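Local coordinates for mandelate racemase/muconate lactonizing protein (Paenibacillus sp., PDB 3V5C), which probably dehydrates galacturonate, as a magnesium-dependent lyase of the enolase superfamily, at residues 218-232 against 246-260. The protein carries 1 engineered substitution. Numbering follows the deposited sequence.
Sequences KEVLAALSDVNLYWL and LKEWLGQRGQNVLIA
Lys218 lies stretched over one face of the Trp249 indole, joining neighbouring outer helices of the enolase-type barrel. Lys218 CB sits over Trp249 CZ2 at 3.8 Å, and CG over the middle of the bicycle. Lys218 CD stands above the five-membered ring of Trp249, 3.8 Å from its centroid, and CE over the CG-CD1 bond; NZ, still near Trp249 CD1, forms a salt bridge with Asp245. A lysine suits this place because four methylenes can cover a flat ring while the ammonium reaches a carboxylate. Trp249 has CG anti to its backbone N (chi1 -177°), which sends the ring across to helix 214-223; the broad indole offers Lys218 one continuous face, its far edge reaches Leu221 CB and Ala222, and the opposite face carries Arg253 CD. Were Trp249 an alanine, the Lys218 methylenes would probably lose the surface they lie on and a gap would open beside Leu221.

Just past the end of helix 240-253, the extended Gln255 points NE2 back at Leu221 O, in the last turn of helix 214-223, a nearly straight bond of 2.9 Å whose donor stands above the carbonyl plane. An amide fits because its oxygen can also accept from Arg253 NE. Deeper in, Leu232 CD2 meets Leu246 CD2 at 3.8 Å and also Ile259 CD1, branched residues filling the layer between helices and barrel wall. The strands pair in parallel: Leu258 N bonds to Tyr230 O, Leu232 N to Leu258 O and Ala260 N to Leu232 O. The small Ala260 sets CB over the five-membered ring of Trp231, 3.7 Å from its centroid. Thus helix 214-223 packs on the helix of the beta-alpha-beta unit 231-261 through apolar and CH-pi contacts plus one amide bond, while directional backbone bonds join the unit's two strands, and strand 258-261 ends at Asp261, a magnesium ligand.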
loop_
_atom_site.group_PDB
_atom_site.type_symbol
_atom_site.label_atom_id
_atom_site.label_comp_id
_atom_site.label_asym_id
_atom_site.label_seq_id
_atom_site.Cartn_x
_atom_site.Cartn_y
_atom_site.Cartn_z
ATOM N N LYS A 218 25.579 0.550 -5.432
ATOM C CA LYS A 218 26.383 -0.537 -5.963
ATOM C C LYS A 218 27.215 -1.197 -4.864
ATOM O O LYS A 218 27.429 -2.414 -4.899
ATOM C CB LYS A 218 27.296 -0.020 -7.080
ATOM C CG LYS A 218 26.521 0.355 -8.339
ATOM C CD LYS A 218 27.481 0.944 -9.374
ATOM C CE LYS A 218 26.752 1.184 -10.685
ATOM N NZ LYS A 218 27.666 1.819 -11.689
ATOM N N GLU A 219 27.678 -0.404 -3.902
ATOM C CA GLU A 219 28.479 -0.970 -2.815
ATOM C C GLU A 219 27.633 -1.923 -1.989
ATOM O O GLU A 219 28.080 -3.021 -1.638
ATOM C CB GLU A 219 29.056 0.111 -1.919
ATOM C CG GLU A 219 29.713 -0.420 -0.675
ATOM C CD GLU A 219 30.658 0.582 -0.046
ATOM O OE1 GLU A 219 31.150 1.487 -0.766
ATOM O OE2 GLU A 219 30.906 0.459 1.174
ATOM N N VAL A 220 26.409 -1.505 -1.683
ATOM C CA VAL A 220 25.511 -2.339 -0.901
ATOM C C VAL A 220 25.077 -3.601 -1.660
ATOM O O VAL A 220 25.094 -4.711 -1.108
ATOM C CB VAL A 220 24.302 -1.530 -0.485
ATOM C CG1 VAL A 220 23.232 -2.431 0.094
ATOM C CG2 VAL A 220 24.721 -0.439 0.500
ATOM N N LEU A 221 24.702 -3.441 -2.926
ATOM C CA LEU A 221 24.281 -4.574 -3.742
ATOM C C LEU A 221 25.411 -5.588 -3.919
ATOM O O LEU A 221 25.163 -6.797 -3.868
ATOM C CB LEU A 221 23.772 -4.114 -5.106
ATOM C CG LEU A 221 22.462 -3.332 -5.066
ATOM C CD1 LEU A 221 22.094 -2.821 -6.441
ATOM C CD2 LEU A 221 21.364 -4.227 -4.528
ATOM N N ALA A 222 26.634 -5.102 -4.120
ATOM C CA ALA A 222 27.768 -6.006 -4.273
ATOM C C ALA A 222 27.997 -6.762 -2.970
ATOM O O ALA A 222 28.159 -7.982 -2.983
ATOM C CB ALA A 222 29.022 -5.249 -4.707
ATOM N N ALA A 223 27.987 -6.045 -1.848
ATOM C CA ALA A 223 28.200 -6.684 -0.551
ATOM C C ALA A 223 27.164 -7.782 -0.334
ATOM O O ALA A 223 27.469 -8.821 0.252
ATOM C CB ALA A 223 28.153 -5.655 0.568
ATOM N N LEU A 224 25.957 -7.567 -0.843
ATOM C CA LEU A 224 24.862 -8.518 -0.685
ATOM C C LEU A 224 24.708 -9.495 -1.857
ATOM O O LEU A 224 23.644 -10.070 -2.034
ATOM C CB LEU A 224 23.543 -7.794 -0.403
ATOM C CG LEU A 224 23.512 -6.959 0.886
ATOM C CD1 LEU A 224 22.336 -6.005 0.893
ATOM C CD2 LEU A 224 23.467 -7.855 2.134
ATOM N N SER A 225 25.778 -9.686 -2.626
ATOM C CA SER A 225 25.773 -10.613 -3.765
ATOM C C SER A 225 25.293 -12.003 -3.374
ATOM O O SER A 225 24.530 -12.640 -4.108
ATOM C CB SER A 225 27.178 -10.739 -4.352
ATOM O OG SER A 225 27.561 -9.545 -5.010
ATOM N N ASP A 226 25.758 -12.472 -2.219
ATOM C CA ASP A 226 25.451 -13.825 -1.762
ATOM C C ASP A 226 24.067 -13.904 -1.134
ATOM O O ASP A 226 23.634 -14.963 -0.689
ATOM C CB ASP A 226 26.511 -14.332 -0.777
ATOM C CG ASP A 226 26.908 -13.289 0.263
ATOM O OD1 ASP A 226 26.288 -12.201 0.321
ATOM O OD2 ASP A 226 27.853 -13.565 1.037
ATOM N N VAL A 227 23.377 -12.773 -1.098
ATOM C CA VAL A 227 22.045 -12.713 -0.534
ATOM C C VAL A 227 21.055 -12.516 -1.664
ATOM O O VAL A 227 21.265 -11.685 -2.540
ATOM C CB VAL A 227 21.908 -11.524 0.431
ATOM C CG1 VAL A 227 20.467 -11.335 0.829
ATOM C CG2 VAL A 227 22.803 -11.706 1.647
ATOM N N ASN A 228 19.973 -13.277 -1.657
ATOM C CA ASN A 228 18.978 -13.106 -2.704
ATOM C C ASN A 228 18.063 -11.956 -2.320
ATOM O O ASN A 228 17.357 -12.025 -1.318
ATOM C CB ASN A 228 18.203 -14.401 -2.956
ATOM C CG ASN A 228 19.101 -15.532 -3.439
ATOM O OD1 ASN A 228 19.108 -16.622 -2.863
ATOM N ND2 ASN A 228 19.868 -15.273 -4.496
ATOM N N LEU A 229 18.135 -10.881 -3.095
ATOM C CA LEU A 229 17.333 -9.685 -2.873
ATOM C C LEU A 229 16.298 -9.637 -3.977
ATOM O O LEU A 229 16.639 -9.723 -5.159
ATOM C CB LEU A 229 18.203 -8.434 -2.973
ATOM C CG LEU A 229 19.252 -8.210 -1.887
ATOM C CD1 LEU A 229 20.055 -6.982 -2.244
ATOM C CD2 LEU A 229 18.560 -8.032 -0.541
ATOM N N TYR A 230 15.039 -9.477 -3.595
ATOM C CA TYR A 230 13.954 -9.466 -4.560
ATOM C C TYR A 230 13.846 -8.124 -5.274
ATOM O O TYR A 230 13.774 -8.079 -6.498
ATOM C CB TYR A 230 12.635 -9.837 -3.885
ATOM C CG TYR A 230 11.504 -10.032 -4.866
ATOM C CD1 TYR A 230 11.490 -11.125 -5.716
ATOM C CD2 TYR A 230 10.469 -9.125 -4.951
ATOM C CE1 TYR A 230 10.473 -11.301 -6.628
ATOM C CE2 TYR A 230 9.445 -9.293 -5.857
ATOM C CZ TYR A 230 9.457 -10.386 -6.691
ATOM O OH TYR A 230 8.434 -10.579 -7.587
ATOM N N TRP A 231 13.775 -7.032 -4.511
ATOM C CA TRP A 231 13.873 -5.715 -5.132
ATOM C C TRP A 231 14.559 -4.661 -4.283
ATOM O O TRP A 231 14.703 -4.808 -3.052
ATOM C CB TRP A 231 12.505 -5.226 -5.617
ATOM C CG TRP A 231 11.528 -4.613 -4.626
ATOM C CD1 TRP A 231 11.768 -3.649 -3.676
ATOM C CD2 TRP A 231 10.115 -4.850 -4.597
ATOM N NE1 TRP A 231 10.593 -3.312 -3.037
ATOM C CE2 TRP A 231 9.567 -4.030 -3.589
ATOM C CE3 TRP A 231 9.265 -5.706 -5.311
ATOM C CZ2 TRP A 231 8.195 -4.050 -3.259
ATOM C CZ3 TRP A 231 7.895 -5.712 -4.994
ATOM C CH2 TRP A 231 7.385 -4.886 -3.986
ATOM N N LEU A 232 15.012 -3.632 -4.989
ATOM C CA LEU A 232 15.599 -2.433 -4.424
ATOM C C LEU A 232 14.673 -1.262 -4.686
ATOM O O LEU A 232 14.440 -0.891 -5.843
ATOM C CB LEU A 232 16.938 -2.166 -5.109
ATOM C CG LEU A 232 17.567 -0.788 -4.896
ATOM C CD1 LEU A 232 18.035 -0.642 -3.472
ATOM C CD2 LEU A 232 18.732 -0.576 -5.855
ATOM N N LEU A 246 22.598 1.438 -13.431
ATOM C CA LEU A 246 22.427 0.379 -12.440
ATOM C C LEU A 246 21.965 -0.928 -13.082
ATOM O O LEU A 246 22.481 -1.998 -12.774
ATOM C CB LEU A 246 21.420 0.812 -11.376
ATOM C CG LEU A 246 21.254 -0.147 -10.193
ATOM C CD1 LEU A 246 22.608 -0.406 -9.572
ATOM C CD2 LEU A 246 20.329 0.470 -9.174
ATOM N N LYS A 247 20.988 -0.837 -13.975
ATOM C CA LYS A 247 20.490 -2.024 -14.656
ATOM C C LYS A 247 21.571 -2.745 -15.451
ATOM O O LYS A 247 21.653 -3.972 -15.429
ATOM C CB LYS A 247 19.328 -1.646 -15.566
ATOM C CG LYS A 247 18.048 -1.407 -14.818
ATOM C CD LYS A 247 17.531 -2.703 -14.272
ATOM C CE LYS A 247 16.021 -2.682 -14.174
ATOM N NZ LYS A 247 15.456 -3.961 -14.687
ATOM N N GLU A 248 22.395 -1.978 -16.156
ATOM C CA GLU A 248 23.480 -2.559 -16.946
ATOM C C GLU A 248 24.497 -3.222 -16.027
ATOM O O GLU A 248 24.990 -4.310 -16.307
ATOM C CB GLU A 248 24.129 -1.480 -17.808
ATOM C CG GLU A 248 25.413 -1.879 -18.499
ATOM C CD GLU A 248 25.857 -0.824 -19.499
ATOM O OE1 GLU A 248 24.979 -0.116 -20.040
ATOM O OE2 GLU A 248 27.076 -0.695 -19.736
ATOM N N TRP A 249 24.798 -2.556 -14.916
ATOM C CA TRP A 249 25.721 -3.065 -13.915
ATOM C C TRP A 249 25.193 -4.379 -13.317
ATOM O O TRP A 249 25.928 -5.353 -13.213
ATOM C CB TRP A 249 25.893 -1.997 -12.832
ATOM C CG TRP A 249 26.874 -2.312 -11.732
ATOM C CD1 TRP A 249 28.212 -2.040 -11.715
ATOM C CD2 TRP A 249 26.566 -2.886 -10.461
ATOM N NE1 TRP A 249 28.766 -2.447 -10.519
ATOM C CE2 TRP A 249 27.772 -2.967 -9.731
ATOM C CE3 TRP A 249 25.384 -3.347 -9.867
ATOM C CZ2 TRP A 249 27.829 -3.481 -8.442
ATOM C CZ3 TRP A 249 25.447 -3.873 -8.585
ATOM C CH2 TRP A 249 26.661 -3.935 -7.888
ATOM N N LEU A 250 23.922 -4.402 -12.927
ATOM C CA LEU A 250 23.312 -5.619 -12.409
ATOM C C LEU A 250 23.369 -6.742 -13.447
ATOM O O LEU A 250 23.576 -7.904 -13.101
ATOM C CB LEU A 250 21.856 -5.362 -12.024
ATOM C CG LEU A 250 21.634 -4.563 -10.737
ATOM C CD1 LEU A 250 20.166 -4.195 -10.624
ATOM C CD2 LEU A 250 22.078 -5.371 -9.533
ATOM N N GLY A 251 23.163 -6.392 -14.710
ATOM C CA GLY A 251 23.186 -7.379 -15.780
ATOM C C GLY A 251 24.566 -7.995 -15.954
ATOM O O GLY A 251 24.701 -9.216 -16.066
ATOM N N GLN A 252 25.592 -7.153 -15.971
ATOM C CA GLN A 252 26.956 -7.626 -16.156
ATOM C C GLN A 252 27.351 -8.579 -15.040
ATOM O O GLN A 252 28.194 -9.455 -15.232
ATOM C CB GLN A 252 27.936 -6.454 -16.213
ATOM C CG GLN A 252 27.909 -5.699 -17.527
ATOM C CD GLN A 252 28.310 -6.572 -18.705
ATOM O OE1 GLN A 252 29.450 -7.038 -18.788
ATOM N NE2 GLN A 252 27.374 -6.802 -19.620
ATOM N N ARG A 253 26.725 -8.409 -13.879
ATOM C CA ARG A 253 27.045 -9.199 -12.695
ATOM C C ARG A 253 26.179 -10.443 -12.574
ATOM O O ARG A 253 26.435 -11.301 -11.729
ATOM C CB ARG A 253 26.864 -8.351 -11.437
ATOM C CG ARG A 253 27.773 -7.144 -11.379
ATOM C CD ARG A 253 27.487 -6.320 -10.139
ATOM N NE ARG A 253 27.424 -7.168 -8.954
ATOM C CZ ARG A 253 28.465 -7.467 -8.183
ATOM N NH1 ARG A 253 28.297 -8.253 -7.126
ATOM N NH2 ARG A 253 29.669 -6.982 -8.454
ATOM N N GLY A 254 25.143 -10.529 -13.401
ATOM C CA GLY A 254 24.177 -11.610 -13.305
ATOM C C GLY A 254 23.379 -11.554 -12.011
ATOM O O GLY A 254 22.848 -12.563 -11.543
ATOM N N GLN A 255 23.294 -10.359 -11.435
ATOM C CA GLN A 255 22.581 -10.151 -10.184
ATOM C C GLN A 255 21.133 -9.757 -10.461
ATOM O O GLN A 255 20.861 -8.687 -11.012
ATOM C CB GLN A 255 23.300 -9.087 -9.330
ATOM C CG GLN A 255 22.741 -8.913 -7.929
ATOM C CD GLN A 255 23.664 -8.118 -7.009
ATOM O OE1 GLN A 255 24.660 -7.539 -7.448
ATOM N NE2 GLN A 255 23.336 -8.095 -5.722
ATOM N N ASN A 256 20.215 -10.643 -10.094
ATOM C CA ASN A 256 18.795 -10.450 -10.348
ATOM C C ASN A 256 18.106 -9.734 -9.202
ATOM O O ASN A 256 17.668 -10.364 -8.235
ATOM C CB ASN A 256 18.117 -11.802 -10.574
ATOM C CG ASN A 256 18.790 -12.600 -11.668
ATOM O OD1 ASN A 256 19.165 -12.049 -12.704
ATOM N ND2 ASN A 256 18.977 -13.894 -11.435
ATOM N N VAL A 257 18.027 -8.416 -9.310
ATOM C CA VAL A 257 17.319 -7.594 -8.339
ATOM C C VAL A 257 16.409 -6.639 -9.114
ATOM O O VAL A 257 16.867 -5.921 -10.006
ATOM C CB VAL A 257 18.323 -6.786 -7.513
ATOM C CG1 VAL A 257 17.610 -5.862 -6.526
ATOM C CG2 VAL A 257 19.281 -7.730 -6.775
ATOM N N LEU A 258 15.112 -6.653 -8.820
ATOM C CA LEU A 258 14.210 -5.723 -9.501
ATOM C C LEU A 258 14.384 -4.317 -8.948
ATOM O O LEU A 258 14.744 -4.150 -7.777
ATOM C CB LEU A 258 12.750 -6.149 -9.313
ATOM C CG LEU A 258 12.425 -7.539 -9.854
ATOM C CD1 LEU A 258 11.141 -8.050 -9.224
ATOM C CD2 LEU A 258 12.324 -7.512 -11.376
ATOM N N ILE A 259 14.142 -3.317 -9.790
ATOM C CA ILE A 259 14.148 -1.918 -9.360
ATOM C C ILE A 259 12.699 -1.442 -9.147
ATOM O O ILE A 259 11.858 -1.551 -10.060
ATOM C CB ILE A 259 14.848 -1.026 -10.405
ATOM C CG1 ILE A 259 16.328 -1.437 -10.561
ATOM C CG2 ILE A 259 14.711 0.463 -10.029
ATOM C CD1 ILE A 259 17.152 -1.303 -9.308
ATOM N N ALA A 260 12.413 -0.910 -7.958
ATOM C CA ALA A 260 11.063 -0.486 -7.591
ATOM C C ALA A 260 11.064 1.000 -7.238
ATOM O O ALA A 260 11.968 1.483 -6.545
ATOM C CB ALA A 260 10.543 -1.329 -6.410
HETATM O O HOH W 1 30.443 -8.921 -5.428
HETATM O O HOH W 2 21.416 -10.146 -4.557
HETATM O O HOH W 3 19.238 -11.180 -5.820
HETATM O O HOH W 4 14.190 -10.317 -8.222
#